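Local coordinates for cellulosomal scaffoldin adaptor protein B (Acetivibrio cellulolyticus, PDB 3BWZ) that acts as an adaptor scaffoldin in cellulosome assembly, its type II cohesin module probably serving as the receptor for a dockerin of a partner protein, at residues S61-A66 with L89-A94; T4-I9 with N27-T32; L121-S126 with L167-A172. All coordinates share one frame; numbering follows the deposited sequence.

Contact 1. Residues S61-A66 with L89-A94. With NO3 (nitrate ion), chain B.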
loop_
_atom_site.group_PDB
_atom_site.type_symbol
_atom_site.label_atom_id
_atom_site.label_comp_id
_atom_site.label_asym_id
_atom_site.label_seq_id
_atom_site.Cartn_x
_atom_site.Cartn_y
_atom_site.Cartn_z
ATOM N N SER A 61 6.782 -11.615 7.374
ATOM C CA SER A 61 5.438 -11.445 7.939
ATOM C C SER A 61 5.079 -10.023 8.356
ATOM O O SER A 61 3.976 -9.797 8.809
ATOM C CB SER A 61 5.240 -12.385 9.139
ATOM O OG SER A 61 6.152 -12.131 10.189
ATOM N N THR A 62 5.995 -9.065 8.202
ATOM C CA THR A 62 5.739 -7.726 8.699
ATOM C C THR A 62 4.635 -7.026 7.901
ATOM O O THR A 62 4.645 -7.004 6.677
ATOM C CB THR A 62 6.999 -6.860 8.635
ATOM O OG1 THR A 62 8.083 -7.539 9.295
ATOM C CG2 THR A 62 6.793 -5.480 9.193
ATOM N N MET A 63 3.711 -6.434 8.641
ATOM C CA MET A 63 2.650 -5.648 8.080
ATOM C C MET A 63 3.130 -4.203 7.807
ATOM O O MET A 63 3.923 -3.665 8.558
ATOM C CB MET A 63 1.509 -5.680 9.094
ATOM C CG MET A 63 0.220 -5.123 8.641
ATOM S SD MET A 63 -0.584 -6.242 7.489
ATOM C CE MET A 63 -1.822 -5.136 6.811
ATOM N N PRO A 64 2.615 -3.559 6.750
ATOM C CA PRO A 64 2.843 -2.125 6.573
ATOM C C PRO A 64 2.421 -1.309 7.784
ATOM O O PRO A 64 1.623 -1.751 8.611
ATOM C CB PRO A 64 1.997 -1.793 5.340
ATOM C CG PRO A 64 2.003 -3.067 4.576
ATOM C CD PRO A 64 1.826 -4.100 5.638
ATOM N N GLY A 65 2.964 -0.113 7.875
ATOM C CA GLY A 65 2.597 0.801 8.928
ATOM C C GLY A 65 1.196 1.352 8.799
ATOM O O GLY A 65 0.579 1.358 7.721
ATOM N N ALA A 66 0.698 1.837 9.932
ATOM C CA ALA A 66 -0.623 2.435 10.007
ATOM C C ALA A 66 -0.702 3.662 9.109
ATOM O O ALA A 66 0.261 4.396 8.926
ATOM C CB ALA A 66 -0.941 2.806 11.442
ATOM N N LEU A 89 5.316 -7.640 -1.573
ATOM C CA LEU A 89 4.613 -7.468 -0.310
ATOM C C LEU A 89 3.134 -7.723 -0.611
ATOM O O LEU A 89 2.515 -6.977 -1.368
ATOM C CB LEU A 89 4.771 -6.038 0.238
ATOM C CG LEU A 89 6.199 -5.491 0.320
ATOM C CD1 LEU A 89 6.173 -4.044 0.842
ATOM C CD2 LEU A 89 7.082 -6.368 1.198
ATOM N N ASN A 90 2.567 -8.753 -0.002
ATOM C CA ASN A 90 1.149 -9.099 -0.188
ATOM C C ASN A 90 0.509 -8.987 1.187
ATOM O O ASN A 90 0.917 -9.677 2.102
ATOM C CB ASN A 90 1.056 -10.524 -0.780
ATOM C CG ASN A 90 -0.370 -11.036 -1.091
ATOM O OD1 ASN A 90 -0.545 -11.927 -2.009
ATOM N ND2 ASN A 90 -1.303 -10.732 -0.281
ATOM N N PHE A 91 -0.461 -8.098 1.347
ATOM C CA PHE A 91 -1.049 -7.893 2.647
ATOM C C PHE A 91 -2.511 -7.548 2.540
ATOM O O PHE A 91 -2.987 -7.065 1.519
ATOM C CB PHE A 91 -0.288 -6.816 3.444
ATOM C CG PHE A 91 -0.212 -5.479 2.752
ATOM C CD1 PHE A 91 -1.156 -4.493 2.973
ATOM C CD2 PHE A 91 0.835 -5.205 1.860
ATOM C CE1 PHE A 91 -1.071 -3.278 2.303
ATOM C CE2 PHE A 91 0.930 -3.988 1.217
ATOM C CZ PHE A 91 -0.028 -3.033 1.464
ATOM N N SER A 92 -3.214 -7.814 3.643
ATOM C CA SER A 92 -4.633 -7.546 3.755
ATOM C C SER A 92 -4.885 -6.800 5.047
ATOM O O SER A 92 -4.301 -7.143 6.079
ATOM C CB SER A 92 -5.441 -8.848 3.746
ATOM O OG SER A 92 -6.841 -8.571 3.710
ATOM N N LYS A 93 -5.773 -5.809 4.990
ATOM C CA LYS A 93 -6.124 -4.990 6.129
ATOM C C LYS A 93 -7.578 -4.634 5.974
ATOM O O LYS A 93 -7.939 -3.954 5.016
ATOM C CB LYS A 93 -5.232 -3.723 6.077
ATOM C CG LYS A 93 -5.270 -2.811 7.228
ATOM C CD LYS A 93 -4.207 -1.721 7.088
ATOM C CE LYS A 93 -4.218 -0.854 8.275
ATOM N NZ LYS A 93 -3.139 0.126 8.169
ATOM N N ALA A 94 -8.418 -5.084 6.899
ATOM C CA ALA A 94 -9.852 -4.934 6.721
ATOM C C ALA A 94 -10.597 -4.994 8.035
ATOM O O ALA A 94 -10.273 -5.776 8.922
ATOM C CB ALA A 94 -10.388 -5.990 5.743
HETATM N N NO3 B . 3.485 1.999 12.677
HETATM O O1 NO3 B . 3.897 3.273 12.282
HETATM O O2 NO3 B . 4.462 1.022 12.823
HETATM O O3 NO3 B . 2.140 1.638 12.480
HETATM O O HOH W 1 -1.090 -1.610 8.655
#

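Contact 2. Residues T4-I9 with N27-T32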
loop_
_atom_site.group_PDB
_atom_site.type_symbol
_atom_site.label_atom_id
_atom_site.label_comp_id
_atom_site.label_asym_id
_atom_site.label_seq_id
_atom_site.Cartn_x
_atom_site.Cartn_y
_atom_site.Cartn_z
ATOM N N THR A 4 -13.729 11.542 -8.932
ATOM C CA THR A 4 -12.871 10.451 -9.393
ATOM C C THR A 4 -12.483 9.587 -8.190
ATOM O O THR A 4 -12.182 10.070 -7.093
ATOM C CB THR A 4 -11.624 10.886 -10.217
ATOM O OG1 THR A 4 -10.417 10.672 -9.483
ATOM C CG2 THR A 4 -11.730 12.340 -10.679
ATOM N N SER A 5 -12.557 8.299 -8.428
ATOM C CA SER A 5 -12.266 7.313 -7.417
ATOM C C SER A 5 -10.951 6.636 -7.766
ATOM O O SER A 5 -10.740 6.284 -8.920
ATOM C CB SER A 5 -13.382 6.280 -7.353
ATOM O OG SER A 5 -14.609 6.859 -6.923
ATOM N N SER A 6 -10.066 6.470 -6.794
ATOM C CA SER A 6 -8.740 5.965 -7.098
ATOM C C SER A 6 -8.046 5.380 -5.879
ATOM O O SER A 6 -8.395 5.674 -4.729
ATOM C CB SER A 6 -7.848 7.067 -7.675
ATOM O OG SER A 6 -7.674 8.110 -6.721
ATOM N N ILE A 7 -7.014 4.590 -6.171
ATOM C CA ILE A 7 -5.988 4.212 -5.200
ATOM C C ILE A 7 -4.659 4.541 -5.859
ATOM O O ILE A 7 -4.495 4.335 -7.069
ATOM C CB ILE A 7 -6.102 2.734 -4.784
ATOM C CG1 ILE A 7 -5.067 2.394 -3.702
ATOM C CG2 ILE A 7 -6.026 1.792 -5.975
ATOM C CD1 ILE A 7 -5.315 1.033 -3.028
ATOM N N GLU A 8 -3.722 5.072 -5.080
ATOM C CA GLU A 8 -2.449 5.555 -5.583
ATOM C C GLU A 8 -1.344 5.244 -4.611
ATOM O O GLU A 8 -1.520 5.351 -3.399
ATOM C CB GLU A 8 -2.503 7.078 -5.800
ATOM C CG GLU A 8 -1.238 7.667 -6.451
ATOM C CD GLU A 8 -1.331 9.130 -6.833
ATOM O OE1 GLU A 8 -2.353 9.759 -6.574
ATOM O OE2 GLU A 8 -0.336 9.645 -7.397
ATOM N N ILE A 9 -0.162 4.957 -5.137
ATOM C CA ILE A 9 1.058 4.902 -4.345
ATOM C C ILE A 9 1.748 6.257 -4.461
ATOM O O ILE A 9 2.149 6.648 -5.532
ATOM C CB ILE A 9 2.007 3.789 -4.796
ATOM C CG1 ILE A 9 1.290 2.447 -4.874
ATOM C CG2 ILE A 9 3.245 3.747 -3.919
ATOM C CD1 ILE A 9 2.150 1.305 -5.470
ATOM N N ASN A 27 -2.835 5.652 -0.817
ATOM C CA ASN A 27 -3.908 6.611 -0.633
ATOM C C ASN A 27 -5.097 6.267 -1.499
ATOM O O ASN A 27 -4.953 6.084 -2.715
ATOM C CB ASN A 27 -3.453 8.040 -0.959
ATOM C CG ASN A 27 -2.420 8.547 0.005
ATOM O OD1 ASN A 27 -2.132 7.926 1.016
ATOM N ND2 ASN A 27 -1.825 9.685 -0.319
ATOM N N ILE A 28 -6.270 6.228 -0.882
ATOM C CA ILE A 28 -7.520 6.080 -1.603
ATOM C C ILE A 28 -8.282 7.395 -1.621
ATOM O O ILE A 28 -8.145 8.189 -0.698
ATOM C CB ILE A 28 -8.409 4.921 -1.063
ATOM C CG1 ILE A 28 -8.939 5.199 0.351
ATOM C CG2 ILE A 28 -7.668 3.598 -1.119
ATOM C CD1 ILE A 28 -10.002 4.194 0.820
ATOM N N LYS A 29 -9.066 7.583 -2.664
ATOM C CA LYS A 29 -9.941 8.720 -2.810
ATOM C C LYS A 29 -11.310 8.260 -3.292
ATOM O O LYS A 29 -11.422 7.587 -4.317
ATOM C CB LYS A 29 -9.378 9.697 -3.835
ATOM C CG LYS A 29 -10.122 10.974 -3.982
ATOM C CD LYS A 29 -9.394 11.941 -4.890
ATOM C CE LYS A 29 -9.862 11.916 -6.343
ATOM N NZ LYS A 29 -9.569 10.620 -7.027
ATOM N N ASN A 30 -12.345 8.678 -2.568
ATOM C CA ASN A 30 -13.724 8.486 -2.993
ATOM C C ASN A 30 -14.064 7.048 -3.289
ATOM O O ASN A 30 -14.731 6.757 -4.270
ATOM C CB ASN A 30 -14.052 9.382 -4.192
ATOM C CG ASN A 30 -13.849 10.834 -3.887
ATOM O OD1 ASN A 30 -14.186 11.301 -2.798
ATOM N ND2 ASN A 30 -13.251 11.553 -4.820
ATOM N N ILE A 31 -13.651 6.141 -2.410
ATOM C CA ILE A 31 -14.022 4.736 -2.540
ATOM C C ILE A 31 -15.250 4.506 -1.661
ATOM O O ILE A 31 -15.161 4.485 -0.428
ATOM C CB ILE A 31 -12.887 3.779 -2.162
ATOM C CG1 ILE A 31 -11.610 4.074 -2.978
ATOM C CG2 ILE A 31 -13.370 2.341 -2.331
ATOM C CD1 ILE A 31 -11.759 3.880 -4.476
ATOM N N THR A 32 -16.404 4.377 -2.303
ATOM C CA THR A 32 -17.669 4.383 -1.585
ATOM C C THR A 32 -17.755 3.233 -0.581
ATOM O O THR A 32 -17.541 2.075 -0.932
ATOM C CB THR A 32 -18.830 4.296 -2.569
ATOM O OG1 THR A 32 -18.750 5.408 -3.464
ATOM C CG2 THR A 32 -20.165 4.307 -1.827
HETATM O O HOH W 2 -5.926 7.970 -4.633
HETATM O O HOH W 3 -7.216 10.555 -7.811
#

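Contact 3. Residues L121-S126 with L167-A172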
loop_
_atom_site.group_PDB
_atom_site.type_symbol
_atom_site.label_atom_id
_atom_site.label_comp_id
_atom_site.label_asym_id
_atom_site.label_seq_id
_atom_site.Cartn_x
_atom_site.Cartn_y
_atom_site.Cartn_z
ATOM N N LEU A 121 18.953 1.546 -0.991
ATOM C CA LEU A 121 20.218 0.800 -1.003
ATOM C C LEU A 121 21.166 1.295 -2.094
ATOM O O LEU A 121 22.388 1.304 -1.904
ATOM C CB LEU A 121 19.969 -0.692 -1.232
ATOM C CG LEU A 121 19.012 -1.359 -0.236
ATOM C CD1 LEU A 121 18.850 -2.861 -0.554
ATOM C CD2 LEU A 121 19.450 -1.131 1.208
ATOM N N LYS A 122 20.589 1.634 -3.245
ATOM C CA LYS A 122 21.337 2.033 -4.445
ATOM C C LYS A 122 20.659 3.216 -5.082
ATOM O O LYS A 122 19.433 3.284 -5.099
ATOM C CB LYS A 122 21.389 0.885 -5.473
ATOM C CG LYS A 122 21.975 -0.389 -4.958
ATOM C CD LYS A 122 22.125 -1.439 -6.060
ATOM C CE LYS A 122 23.217 -1.121 -7.054
ATOM N NZ LYS A 122 24.563 -1.081 -6.412
ATOM N N GLU A 123 21.462 4.120 -5.622
ATOM C CA GLU A 123 20.970 5.284 -6.303
ATOM C C GLU A 123 20.715 4.974 -7.766
ATOM O O GLU A 123 21.606 5.034 -8.599
ATOM C CB GLU A 123 21.991 6.410 -6.136
ATOM C CG GLU A 123 21.523 7.776 -6.554
ATOM C CD GLU A 123 20.556 8.402 -5.619
ATOM O OE1 GLU A 123 20.083 9.510 -5.916
ATOM O OE2 GLU A 123 20.238 7.794 -4.580
ATOM N N GLU A 124 19.489 4.582 -8.059
ATOM C CA GLU A 124 19.076 4.112 -9.362
ATOM C C GLU A 124 17.592 4.393 -9.509
ATOM O O GLU A 124 16.834 4.164 -8.570
ATOM C CB GLU A 124 19.324 2.593 -9.404
ATOM C CG GLU A 124 18.868 1.772 -10.577
ATOM C CD GLU A 124 19.234 0.292 -10.360
ATOM O OE1 GLU A 124 18.527 -0.575 -10.889
ATOM O OE2 GLU A 124 20.197 0.028 -9.599
ATOM N N THR A 125 17.154 4.780 -10.694
ATOM C CA THR A 125 15.744 4.967 -10.950
ATOM C C THR A 125 15.032 3.638 -10.705
ATOM O O THR A 125 15.454 2.602 -11.219
ATOM C CB THR A 125 15.521 5.406 -12.405
ATOM O OG1 THR A 125 16.387 6.512 -12.679
ATOM C CG2 THR A 125 14.053 5.780 -12.656
ATOM N N SER A 126 13.934 3.648 -9.970
ATOM C CA SER A 126 13.270 2.409 -9.603
ATOM C C SER A 126 11.795 2.661 -9.292
ATOM O O SER A 126 11.405 3.720 -8.820
ATOM C CB SER A 126 13.994 1.841 -8.379
ATOM O OG SER A 126 13.700 0.466 -8.158
ATOM N N LEU A 167 14.127 9.196 -10.679
ATOM C CA LEU A 167 14.203 9.544 -12.089
ATOM C C LEU A 167 15.338 10.549 -12.278
ATOM O O LEU A 167 16.186 10.381 -13.148
ATOM C CB LEU A 167 12.848 10.093 -12.591
ATOM C CG LEU A 167 12.495 10.156 -14.061
ATOM C CD1 LEU A 167 13.274 11.206 -14.777
ATOM C CD2 LEU A 167 12.533 8.769 -14.718
ATOM N N ASP A 168 15.320 11.612 -11.473
ATOM C CA ASP A 168 16.460 12.511 -11.301
ATOM C C ASP A 168 17.197 12.087 -10.037
ATOM O O ASP A 168 16.567 11.732 -9.043
ATOM C CB ASP A 168 15.994 13.941 -11.155
ATOM C CG ASP A 168 15.221 14.392 -12.353
ATOM O OD1 ASP A 168 15.699 14.382 -13.488
ATOM O OD2 ASP A 168 14.007 14.710 -12.159
ATOM N N MET A 169 18.526 12.141 -10.094
ATOM C CA MET A 169 19.393 11.727 -8.998
ATOM C C MET A 169 20.425 12.795 -8.708
ATOM O O MET A 169 20.893 13.488 -9.616
ATOM C CB MET A 169 20.112 10.445 -9.390
ATOM C CG MET A 169 19.210 9.247 -9.230
ATOM S SD MET A 169 19.874 7.759 -9.967
ATOM C CE MET A 169 19.529 8.111 -11.697
ATOM N N ILE A 170 20.774 12.949 -7.431
ATOM C CA ILE A 170 21.861 13.843 -7.040
ATOM C C ILE A 170 23.118 12.983 -7.063
ATOM O O ILE A 170 23.509 12.359 -6.081
ATOM C CB ILE A 170 21.626 14.537 -5.681
ATOM C CG1 ILE A 170 20.502 15.594 -5.771
ATOM C CG2 ILE A 170 22.860 15.323 -5.267
ATOM C CD1 ILE A 170 19.102 15.113 -6.039
ATOM N N LYS A 171 23.720 12.958 -8.236
ATOM C CA LYS A 171 24.840 12.084 -8.547
ATOM C C LYS A 171 25.626 12.767 -9.640
ATOM O O LYS A 171 25.116 12.961 -10.727
ATOM C CB LYS A 171 24.320 10.731 -9.036
ATOM C CG LYS A 171 23.910 9.770 -7.937
ATOM C CD LYS A 171 25.090 9.270 -7.099
ATOM C CE LYS A 171 25.325 10.086 -5.824
ATOM N NZ LYS A 171 26.408 9.459 -5.005
ATOM N N ALA A 172 26.868 13.141 -9.348
ATOM C CA ALA A 172 27.671 13.897 -10.323
ATOM C C ALA A 172 28.065 12.982 -11.459
ATOM O O ALA A 172 28.657 11.929 -11.213
ATOM C CB ALA A 172 28.894 14.491 -9.640
HETATM O O HOH W 4 16.601 8.283 -14.785
#

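Contact 1. Residues S61-A66 with L89-A94
Across the interior of the cohesin beta sandwich, the ring of P64 lies over the aromatic face of F91, bringing the short, weakly bonded strand about 65-66 and the loop before it against the strand 88-94. P64 CG sits 3.5 Å from the centroid of the F91 ring and only 5° off the ring normal, a CH-pi contact over the centre of one face. F91 CG takes the crowded position between its own backbone N and carbonyl carbon (chi1 58°). P64 also touches A114 and V116 of strand 111-120, and F91 touches L39 and M41 of strand 34-42.

In one of its two conformers M63 bends at chi2 and crosses the phenylalanine side chain at about a right angle. Its methyl, CE, comes 3.9 Å from F91 CD1, obliquely to the ring, and rests 3.3 Å from S92 O and 3.8 Å from K93 CB. The K93 chain runs fully extended to NZ. A66 N donates to O3 of a nitrate ion, probably from the crystallisation liquor, at 2.9 Å and 173°; the ion is also hydrogen-bonded to S53 OG. No direct hydrogen bond joins the segments, and the contact is largely apolar; K93 NZ is held by V113 O and by a water, 2.7 Å away, that donates in turn to P64 O.

Contact 2. Residues T4-I9 with N27-T32
S6 and K29 exchange both of their backbone hydrogen bonds, S6 N to K29 O at 3.0 Å and K29 N to S6 O at 2.9 Å, and E8 and N27 form a second such antiparallel pair. Between them I7 and I28 make the non-hydrogen-bonded pair, with I7 CG1 and I28 CG2 3.9 Å apart. Beyond the strand ends the pairing passes to side chains. T4 O accepts twice, from opposite faces of its carbonyl plane: N30 ND2 reaches it at 2.9 Å with T4 O close to the amide plane of N30, whereas K29 NZ, at 2.7 Å, stands well above the plane of the carbonyl. This K29 conformer, one of two modelled, curls back at chi3 and chi4, and its NZ also donates to T4 OG1 and to a water bonded to S6 OG. S5 OG donates to N30 O at 2.7 Å. A second water on S6 OG donates to N27 O, which therefore receives both E8 N and the water, and N27 OD1 bonds to T112 OG1. The hairpin lies within the sheet, strand 6-11 pairing in parallel with 158-165 along its other edge and strand 21-29 antiparallel with 111-120. I7 and I28 face the sandwich interior, where I7 meets L39 and L145 and I28 meets F34 of strand 34-42.

Contact 3. Residues L121-S126 with L167-A172
M169 reaches across from the segment after the last strand, strand 158-165, to lie against E123 and T125 in the loop between strands 111-120 and 126-130. The methionine is modelled in two conformers, and the contacts described are those of one. Its CB begins 3.6 Å from E123 OE1. CG, set anti to its own carbonyl carbon (chi1 -79°), comes closer to the same oxygen, at 3.4 Å, so the carboxylate meets the methylene part of the chain. SD lies over the face of the E123 carbonyl group, 3.5 Å from E123 O. A bend at chi3 (-77°) then turns CE aside, and this methyl ends 3.7 Å from T125 OG1. E123 and M169 slide past each other in opposite directions, while the threonine stands at about a right angle to the methionine.

On one flank of M169, K171, also modelled in two conformers, lays its CG 3.4 Å from E123 CG. The contact is aliphatic: E123 OE1 and K171 NZ remain 6.4 Å apart and make no salt bridge. On the other flank T125 and L167 lie side by side, pointing the same way, with T125 CG2 3.9 Å from L167 CD2. A water donates to both T125 OG1 and L167 O, at 2.8 Å to the hydroxyl, and T125 OG1 is also hydrogen-bonded to N166 O.

No direct hydrogen bond joins the two segments, and several residues of 167-172 touch crystal neighbours, so lattice packing may contribute to their course. Lacking regular secondary structure, with an inverse gamma turn centred on I170, the 167-172 segment is consistent with the start of an intermodular linker leaving a cohesin module, resting on the surface by van der Waals contacts and a water bridge.

The three contacts follow one another along the chain without interleaving: contact 2 closes before contact 1 opens, and contact 3 comes last. Contacts 1 and 2 have centres about 18 Å apart and reach the same curled sheet; strand 111-120 connects them by pairing with both 21-29 and 65-66. Contact 3 lies at the surface, its centre about 27 Å from that of contact 1 and about 29 Å from that of contact 2, yet its loops extend from strands 111-120 and 158-165, which neighbour the hairpin of contact 2. Interior packing, strand pairing at the amino-terminal end and the departing carboxy-terminal segment thus occupy separate places in one cohesin module.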